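Local coordinates for protein heme peroxidase (Bacteroides thetaiotaomicron, PDB 2GVK) that probably uses heme and hydrogen peroxide to oxidise dyes and other organic substrates, as a member of the dye-decolorizing peroxidase family, at residues A[40-45]-A[77-82]; A[69-74]-A[310-315]; A[234-239]-A[288-293]. All coordinates share one frame; numbering follows the deposited sequence. Where two conformers were deposited one is given.

Interaction 1. Residues A[40-45]-A[77-82]; sequences DKVKDV and TRLFPD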
loop_
_atom_site.group_PDB
_atom_site.type_symbol
_atom_site.label_atom_id
_atom_site.label_comp_id
_atom_site.label_asym_id
_atom_site.label_seq_id
_atom_site.Cartn_x
_atom_site.Cartn_y
_atom_site.Cartn_z
ATOM N N ASP A 40 -3.006 19.056 38.701
ATOM C CA ASP A 40 -2.340 17.741 38.726
ATOM C C ASP A 40 -2.689 16.883 37.510
ATOM O O ASP A 40 -1.835 16.178 36.975
ATOM C CB ASP A 40 -2.689 16.995 39.994
ATOM C CG ASP A 40 -1.934 17.524 41.217
ATOM O OD1 ASP A 40 -1.005 18.351 41.050
ATOM O OD2 ASP A 40 -2.253 17.086 42.341
ATOM N N LYS A 41 -3.946 16.898 37.102
ATOM C CA LYS A 41 -4.366 16.089 35.946
ATOM C C LYS A 41 -3.750 16.620 34.656
ATOM O O LYS A 41 -3.277 15.846 33.822
ATOM C CB LYS A 41 -5.891 16.011 35.859
ATOM C CG LYS A 41 -6.467 15.110 36.937
ATOM C CD LYS A 41 -7.947 15.034 36.902
ATOM C CE LYS A 41 -8.466 14.122 38.010
ATOM N NZ LYS A 41 -9.922 14.302 38.222
ATOM N N VAL A 42 -3.675 17.933 34.524
ATOM C CA VAL A 42 -3.025 18.519 33.360
ATOM C C VAL A 42 -1.529 18.163 33.354
ATOM O O VAL A 42 -0.971 17.806 32.317
ATOM C CB VAL A 42 -3.229 20.054 33.300
ATOM C CG1 VAL A 42 -2.321 20.698 32.192
ATOM C CG2 VAL A 42 -4.700 20.372 33.055
ATOM N N LYS A 43 -0.901 18.228 34.520
ATOM C CA LYS A 43 0.526 17.909 34.631
ATOM C C LYS A 43 0.791 16.430 34.318
ATOM O O LYS A 43 1.824 16.093 33.711
ATOM C CB LYS A 43 1.061 18.272 36.016
ATOM C CG LYS A 43 1.203 19.750 36.233
ATOM C CD LYS A 43 1.900 20.070 37.546
ATOM C CE LYS A 43 2.112 21.574 37.694
ATOM N NZ LYS A 43 2.977 21.921 38.878
ATOM N N ASP A 44 -0.149 15.556 34.677
ATOM C CA ASP A 44 -0.050 14.099 34.334
ATOM C C ASP A 44 0.001 13.917 32.843
ATOM O O ASP A 44 0.782 13.133 32.328
ATOM C CB ASP A 44 -1.238 13.301 34.886
ATOM C CG ASP A 44 -1.182 11.799 34.481
ATOM O OD1 ASP A 44 -0.279 11.081 34.993
ATOM O OD2 ASP A 44 -2.030 11.347 33.657
ATOM N N VAL A 45 -0.840 14.647 32.130
ATOM C CA VAL A 45 -0.819 14.575 30.665
ATOM C C VAL A 45 0.520 15.132 30.121
ATOM O O VAL A 45 1.148 14.519 29.267
ATOM C CB VAL A 45 -2.012 15.325 30.026
ATOM C CG1 VAL A 45 -1.851 15.398 28.519
ATOM C CG2 VAL A 45 -3.308 14.644 30.370
ATOM N N THR A 77 -0.384 30.903 32.772
ATOM C CA THR A 77 -0.037 31.605 33.989
ATOM C C THR A 77 -0.699 30.951 35.219
ATOM O O THR A 77 -0.090 30.859 36.286
ATOM C CB THR A 77 -0.397 33.100 33.870
ATOM O OG1 THR A 77 0.545 33.727 32.998
ATOM C CG2 THR A 77 -0.350 33.784 35.208
ATOM N N ARG A 78 -1.911 30.454 35.056
ATOM C CA ARG A 78 -2.582 29.732 36.138
ATOM C C ARG A 78 -1.856 28.435 36.498
ATOM O O ARG A 78 -1.604 28.156 37.678
ATOM C CB ARG A 78 -4.013 29.398 35.771
ATOM C CG ARG A 78 -4.659 28.495 36.809
ATOM C CD ARG A 78 -6.008 28.016 36.433
ATOM N NE ARG A 78 -6.468 26.974 37.362
ATOM C CZ ARG A 78 -7.614 26.327 37.241
ATOM N NH1 ARG A 78 -8.442 26.639 36.259
ATOM N NH2 ARG A 78 -7.949 25.391 38.123
ATOM N N LEU A 79 -1.516 27.652 35.484
ATOM C CA LEU A 79 -0.928 26.344 35.696
ATOM C C LEU A 79 0.515 26.408 36.132
ATOM O O LEU A 79 0.953 25.592 36.950
ATOM C CB LEU A 79 -1.006 25.503 34.404
ATOM C CG LEU A 79 -2.399 25.104 33.908
ATOM C CD1 LEU A 79 -2.363 24.691 32.469
ATOM C CD2 LEU A 79 -2.966 23.981 34.803
ATOM N N PHE A 80 1.276 27.342 35.533
ATOM C CA PHE A 80 2.733 27.373 35.639
ATOM C C PHE A 80 3.236 28.783 35.991
ATOM O O PHE A 80 3.966 29.395 35.226
ATOM C CB PHE A 80 3.364 26.925 34.297
ATOM C CG PHE A 80 2.728 25.674 33.702
ATOM C CD1 PHE A 80 2.748 24.484 34.392
ATOM C CD2 PHE A 80 2.138 25.705 32.437
ATOM C CE1 PHE A 80 2.154 23.327 33.852
ATOM C CE2 PHE A 80 1.565 24.559 31.897
ATOM C CZ PHE A 80 1.569 23.374 32.627
ATOM N N PRO A 81 2.865 29.279 37.160
ATOM C CA PRO A 81 3.221 30.655 37.559
ATOM C C PRO A 81 4.731 30.949 37.641
ATOM O O PRO A 81 5.129 32.113 37.568
ATOM C CB PRO A 81 2.588 30.785 38.937
ATOM C CG PRO A 81 2.430 29.390 39.417
ATOM C CD PRO A 81 2.132 28.582 38.219
ATOM N N ASP A 82 5.553 29.927 37.803
ATOM C CA ASP A 82 6.986 30.155 38.048
ATOM C C ASP A 82 7.887 29.737 36.884
ATOM O O ASP A 82 9.099 29.760 37.010
ATOM C CB ASP A 82 7.412 29.427 39.323
ATOM C CG ASP A 82 6.930 30.140 40.595
ATOM O OD1 ASP A 82 5.951 30.923 40.514
ATOM O OD2 ASP A 82 7.542 29.951 41.653
HETATM O O HOH W 1 2.986 24.557 38.188
#
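In the ferredoxin-like N-terminal half of the chain, Val-42 and Lys-43 of the crossover helix 38-59 meet Leu-79 and Phe-80, where helix 73-79 runs out. The apolar part is methyl on methyl: Val-42 CG1 lies 4.0 Å from Leu-79 CD1, and the two side chains cross at about a right angle. With CG1 anti to the backbone N (chi1 170°), this is the methyl that Val-42 presents to Leu-79. Lys-43 reaches across with its extended chain; its CE sits near the plane of the Phe-80 ring, at the edge, 4.2 Å from CE1. The ammonium group then goes past the ring to a water, with NZ 2.7 Å from the water oxygen. That water gives a hydrogen to the carbonyl of Leu-79, 2.6 Å from its O. The lysine is thus tied through one water to the end of the helix, since Phe-80 is the first residue to leave helical backbone angles. One face of the Phe-80 ring is taken by Leu-79 CB, 3.5 Å above the plane and over its centre. Leu-32 of strand 24-32 touches both Val-42 and Leu-79, while Trp-76 and Phe-71 make edge-to-face pairs with Phe-80.

Interaction 2. Residues A[69-74]-A[310-315]; sequences MGFGAD and DLLGEL. With EDO (1,2-ethanediol), chain I.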
loop_
_atom_site.group_PDB
_atom_site.type_symbol
_atom_site.label_atom_id
_atom_site.label_comp_id
_atom_site.label_asym_id
_atom_site.label_seq_id
_atom_site.Cartn_x
_atom_site.Cartn_y
_atom_site.Cartn_z
HETATM N N MSE A 69 0.209 19.593 21.719
HETATM C CA MSE A 69 -0.482 20.091 22.881
HETATM C C MSE A 69 -0.044 21.519 23.136
HETATM O O MSE A 69 1.151 21.797 23.234
HETATM C CB MSE A 69 -0.118 19.236 24.084
HETATM C CG MSE A 69 -0.774 19.661 25.388
HETATM SE SE MSE A 69 -0.182 18.532 26.871
HETATM C CE MSE A 69 -1.400 19.219 28.223
ATOM N N GLY A 70 -1.012 22.415 23.271
ATOM C CA GLY A 70 -0.731 23.814 23.508
ATOM C C GLY A 70 -1.552 24.389 24.637
ATOM O O GLY A 70 -2.614 23.854 24.993
ATOM N N PHE A 71 -1.083 25.520 25.154
ATOM C CA PHE A 71 -1.704 26.202 26.295
ATOM C C PHE A 71 -2.096 27.630 25.967
ATOM O O PHE A 71 -1.297 28.387 25.413
ATOM C CB PHE A 71 -0.726 26.226 27.494
ATOM C CG PHE A 71 -0.224 24.881 27.883
ATOM C CD1 PHE A 71 0.830 24.307 27.212
ATOM C CD2 PHE A 71 -0.856 24.149 28.866
ATOM C CE1 PHE A 71 1.259 23.022 27.519
ATOM C CE2 PHE A 71 -0.399 22.845 29.194
ATOM C CZ PHE A 71 0.643 22.308 28.526
ATOM N N GLY A 72 -3.289 28.028 26.415
ATOM C CA GLY A 72 -3.750 29.407 26.298
ATOM C C GLY A 72 -2.982 30.331 27.238
ATOM O O GLY A 72 -2.334 29.882 28.174
ATOM N N ALA A 73 -3.063 31.623 26.986
ATOM C CA ALA A 73 -2.259 32.582 27.717
ATOM C C ALA A 73 -2.623 32.619 29.200
ATOM O O ALA A 73 -1.743 32.514 30.068
ATOM C CB ALA A 73 -2.390 33.951 27.099
ATOM N N ASP A 74 -3.916 32.748 29.504
ATOM C CA ASP A 74 -4.349 32.783 30.905
ATOM C C ASP A 74 -4.056 31.460 31.594
ATOM O O ASP A 74 -3.609 31.435 32.751
ATOM C CB ASP A 74 -5.846 33.086 31.010
ATOM C CG ASP A 74 -6.185 34.544 30.708
ATOM O OD1 ASP A 74 -5.253 35.389 30.574
ATOM O OD2 ASP A 74 -7.387 34.844 30.622
ATOM N N ASP A 310 11.024 18.991 25.803
ATOM C CA ASP A 310 11.835 19.161 27.025
ATOM C C ASP A 310 11.073 19.952 28.065
ATOM O O ASP A 310 10.997 19.566 29.221
ATOM C CB ASP A 310 13.156 19.884 26.709
ATOM C CG ASP A 310 14.198 18.965 26.137
ATOM O OD1 ASP A 310 14.075 17.720 26.335
ATOM O OD2 ASP A 310 15.195 19.474 25.547
ATOM N N LEU A 311 10.540 21.087 27.657
ATOM C CA LEU A 311 9.801 21.935 28.562
ATOM C C LEU A 311 8.519 21.260 29.034
ATOM O O LEU A 311 8.171 21.321 30.215
ATOM C CB LEU A 311 9.493 23.283 27.889
ATOM C CG LEU A 311 8.642 24.265 28.708
ATOM C CD1 LEU A 311 9.188 24.429 30.128
ATOM C CD2 LEU A 311 8.585 25.573 28.017
ATOM N N LEU A 312 7.813 20.621 28.111
ATOM C CA LEU A 312 6.600 19.869 28.444
ATOM C C LEU A 312 6.861 18.860 29.589
ATOM O O LEU A 312 6.086 18.760 30.521
ATOM C CB LEU A 312 6.086 19.152 27.216
ATOM C CG LEU A 312 4.674 18.654 27.297
ATOM C CD1 LEU A 312 3.690 19.799 27.549
ATOM C CD2 LEU A 312 4.318 17.941 26.026
ATOM N N GLY A 313 7.976 18.153 29.508
ATOM C CA GLY A 313 8.367 17.226 30.554
ATOM C C GLY A 313 8.555 17.926 31.898
ATOM O O GLY A 313 8.159 17.398 32.947
ATOM N N GLU A 314 9.203 19.093 31.876
ATOM C CA GLU A 314 9.420 19.867 33.090
ATOM C C GLU A 314 8.108 20.314 33.670
ATOM O O GLU A 314 7.948 20.349 34.867
ATOM C CB GLU A 314 10.272 21.089 32.810
ATOM C CG GLU A 314 11.687 20.799 32.518
ATOM C CD GLU A 314 12.491 22.069 32.306
ATOM O OE1 GLU A 314 11.926 23.182 32.520
ATOM O OE2 GLU A 314 13.700 21.963 31.967
ATOM N N LEU A 315 7.191 20.725 32.800
ATOM C CA LEU A 315 5.872 21.152 33.235
ATOM C C LEU A 315 5.148 20.035 33.996
ATOM O O LEU A 315 4.401 20.302 34.950
ATOM C CB LEU A 315 5.022 21.594 32.035
ATOM C CG LEU A 315 5.549 22.793 31.239
ATOM C CD1 LEU A 315 4.633 23.044 30.030
ATOM C CD2 LEU A 315 5.680 24.037 32.097
HETATM C C1 EDO I . -7.393 33.257 27.512
HETATM O O1 EDO I . -6.014 33.620 27.603
HETATM C C2 EDO I . -7.729 32.628 26.133
HETATM O O2 EDO I . -6.922 31.452 25.903
#
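Phe-71 points its side chain from strand 66-72 at the helix 309-315, where Leu-312 and Leu-315 receive it. From CB, a chi1 of -55° sets CG anti to the carbonyl carbon, and the CD1 side of the ring leads on to the atoms that touch. Phe-71 CE1 meets two methyl groups: Leu-312 CD1 at 4.0 Å, placed near the ring plane at its edge, and Leu-315 CD1 at 4.2 Å, which approaches obliquely. Phe-71 CZ, the tip, has the same Leu-312 CD1 at 4.1 Å. The strand belongs to the large antiparallel sheet, bonded through its backbone to strands 109-115 and 296-306, and the short C-terminal helix passes over it at an angle of 65° with the axes 11.3 Å apart. Met-69, a selenomethionine two residues earlier, has an extended chain with CG anti to N (chi1 180°) and brings SE to 4.1 Å from Leu-312 CD1; the side chains cross roughly at a right angle. Phe-49 of helix 38-59 touches both Met-69 and Leu-312. Beyond the strand, the Asp-74 N-H in the first turn of helix 73-79 binds O1 of a 1,2-ethanediol, probably from the crystallisation liquor, at 3.0 Å; Thr-91 and Gly-107 also hold it.

Interaction 3. Residues A[234-239]-A[288-293]; sequences AVTNIG and NTDRLL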
loop_
_atom_site.group_PDB
_atom_site.type_symbol
_atom_site.label_atom_id
_atom_site.label_comp_id
_atom_site.label_asym_id
_atom_site.label_seq_id
_atom_site.Cartn_x
_atom_site.Cartn_y
_atom_site.Cartn_z
ATOM N N ALA A 234 -2.330 36.679 -2.027
ATOM C CA ALA A 234 -1.632 37.944 -2.053
ATOM C C ALA A 234 -1.587 38.555 -0.647
ATOM O O ALA A 234 -0.532 38.994 -0.190
ATOM C CB ALA A 234 -2.287 38.900 -3.023
ATOM N N VAL A 235 -2.733 38.605 0.029
ATOM C CA VAL A 235 -2.803 39.305 1.306
ATOM C C VAL A 235 -2.194 38.511 2.457
ATOM O O VAL A 235 -1.728 39.100 3.404
ATOM C CB VAL A 235 -4.279 39.732 1.694
ATOM C CG1 VAL A 235 -4.943 40.530 0.538
ATOM C CG2 VAL A 235 -5.102 38.549 2.076
ATOM N N THR A 236 -2.198 37.182 2.365
ATOM C CA THR A 236 -1.718 36.317 3.508
ATOM C C THR A 236 -0.222 36.002 3.447
ATOM O O THR A 236 0.343 35.472 4.408
ATOM C CB THR A 236 -2.473 34.990 3.616
ATOM O OG1 THR A 236 -2.318 34.230 2.399
ATOM C CG2 THR A 236 -3.941 35.222 3.904
ATOM N N ASN A 237 0.385 36.236 2.302
ATOM C CA ASN A 237 1.826 36.120 2.159
ATOM C C ASN A 237 2.373 37.480 2.401
ATOM O O ASN A 237 2.359 38.307 1.527
ATOM N N ILE A 238 2.813 37.737 3.638
ATOM C CA ILE A 238 3.081 39.111 4.065
ATOM C C ILE A 238 4.390 39.630 3.578
ATOM O O ILE A 238 4.597 40.819 3.562
ATOM C CB ILE A 238 2.996 39.281 5.601
ATOM C CG1 ILE A 238 4.094 38.496 6.304
ATOM C CG2 ILE A 238 1.626 38.844 6.093
ATOM C CD1 ILE A 238 4.151 38.770 7.797
ATOM N N GLY A 239 5.268 38.734 3.137
ATOM C CA GLY A 239 6.518 39.137 2.514
ATOM C C GLY A 239 7.690 39.135 3.461
ATOM O O GLY A 239 7.558 38.757 4.624
ATOM N N ASN A 288 -8.279 46.905 1.804
ATOM C CA ASN A 288 -7.831 45.870 0.868
ATOM C C ASN A 288 -7.906 44.484 1.514
ATOM O O ASN A 288 -6.891 43.793 1.668
ATOM C CB ASN A 288 -6.398 46.152 0.383
ATOM C CG ASN A 288 -5.936 45.159 -0.677
ATOM O OD1 ASN A 288 -6.717 44.751 -1.533
ATOM N ND2 ASN A 288 -4.689 44.737 -0.593
ATOM N N THR A 289 -9.104 44.115 1.935
ATOM C CA THR A 289 -9.301 42.908 2.725
ATOM C C THR A 289 -9.258 41.633 1.853
ATOM O O THR A 289 -9.451 41.690 0.624
ATOM C CB THR A 289 -10.631 42.966 3.487
ATOM O OG1 THR A 289 -11.697 43.287 2.582
ATOM C CG2 THR A 289 -10.571 44.027 4.583
ATOM N N ASP A 290 -8.971 40.509 2.499
ATOM C CA ASP A 290 -8.993 39.196 1.847
ATOM C C ASP A 290 -10.368 38.938 1.210
ATOM O O ASP A 290 -11.405 38.899 1.899
ATOM C CB ASP A 290 -8.690 38.112 2.892
ATOM C CG ASP A 290 -8.425 36.754 2.282
ATOM O OD1 ASP A 290 -8.775 36.529 1.107
ATOM O OD2 ASP A 290 -7.885 35.890 3.006
ATOM N N ARG A 291 -10.391 38.792 -0.093
ATOM C CA ARG A 291 -11.632 38.557 -0.810
ATOM C C ARG A 291 -12.306 37.243 -0.362
ATOM O O ARG A 291 -13.510 37.114 -0.417
ATOM C CB ARG A 291 -11.361 38.531 -2.300
ATOM C CG ARG A 291 -12.515 38.198 -3.122
ATOM C CD ARG A 291 -13.396 39.396 -3.446
ATOM N NE ARG A 291 -14.218 39.062 -4.588
ATOM C CZ ARG A 291 -15.493 38.724 -4.534
ATOM N NH1 ARG A 291 -16.181 38.863 -3.419
ATOM N NH2 ARG A 291 -16.108 38.316 -5.643
ATOM N N LEU A 292 -11.512 36.297 0.105
ATOM C CA LEU A 292 -12.063 35.014 0.568
ATOM C C LEU A 292 -12.941 35.200 1.793
ATOM O O LEU A 292 -13.826 34.390 2.048
ATOM C CB LEU A 292 -10.955 34.012 0.850
ATOM C CG LEU A 292 -11.397 32.579 1.207
ATOM C CD1 LEU A 292 -12.368 31.993 0.184
ATOM C CD2 LEU A 292 -10.199 31.700 1.356
ATOM N N LEU A 293 -12.747 36.298 2.521
ATOM C CA LEU A 293 -13.615 36.595 3.667
ATOM C C LEU A 293 -15.045 36.995 3.245
ATOM O O LEU A 293 -15.953 36.967 4.057
ATOM C CB LEU A 293 -13.014 37.675 4.553
ATOM C CG LEU A 293 -11.731 37.291 5.300
ATOM C CD1 LEU A 293 -11.194 38.501 6.073
ATOM C CD2 LEU A 293 -11.946 36.124 6.239
#
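Asp-290 OD1, on the carboxylate that packs against Val-235, accepts the backbone N-H of Leu-292 at 2.9 Å, with an angle of 153° at the hydrogen; the donor arrives from above the carboxylate, 49° out of its plane. Accepting from the residue two further on makes this an Asx turn, and it leads into the 3-10 segment 291-293, where Leu-293 N bonds back to Asp-290 O. The second oxygen, OD2, is bonded to His-232 ND1, at the start of helix 232-235.

Between the segments themselves no hydrogen bond forms, and the contact is van der Waals. Val-235 CG2 lies 3.7 Å from Asp-290 CB and 3.8 Å from its CG, with the two side chains nearly perpendicular. The other methyl, CG1, comes 4.0 Å from the carbonyl O of Asn-288. The Asn-288 amide is occupied elsewhere, since ND2 bonds to the carbonyls of Ser-284 and Gly-229. With chi1 at 60°, Thr-236 turns OG1 back to His-232 O, four residues earlier, and places CG2 4.1 Å from Asp-290 OD2.

Dyp-type peroxidases have a proximal heme-ligating histidine paired with an acidic residue, and the His-232 to Asp-290 bond is consistent with that arrangement, although no heme is present here. With an alanine in place of Asp-290, the N-H of Leu-292 and ND1 of His-232 would probably both be left without this acceptor, and the imidazole would be freer to turn. The chemistry implies a divided task: one oxygen shapes its own loop, the other probably limits the rotation of the histidine, and methyl groups of Val-235 and Thr-236 border the carboxylate.

Interactions 1 and 2 form one continuous packing region, their centres 8 Å apart. Phe-80 connects them: its CE2 is 3.8 Å from Phe-71 CE2, and its CG is 3.7 Å from Leu-315 CD2. Interaction 3, in the C-terminal Dyp-type peroxidase region, stands across the chain's centre, 38 Å from interaction 1 and 32 Å from interaction 2 between centres. It alone contributes to the probable proximal histidine-aspartate pair, through Asp-290, which bonds His-232. An acetic acid lies about 5 Å from the Asp-290 side chain and a 1,2-ethanediol about 4 Å from that of Thr-236, both probably from the crystallisation liquor. The sodium ion is about 11 Å from the Lys-43 side chain.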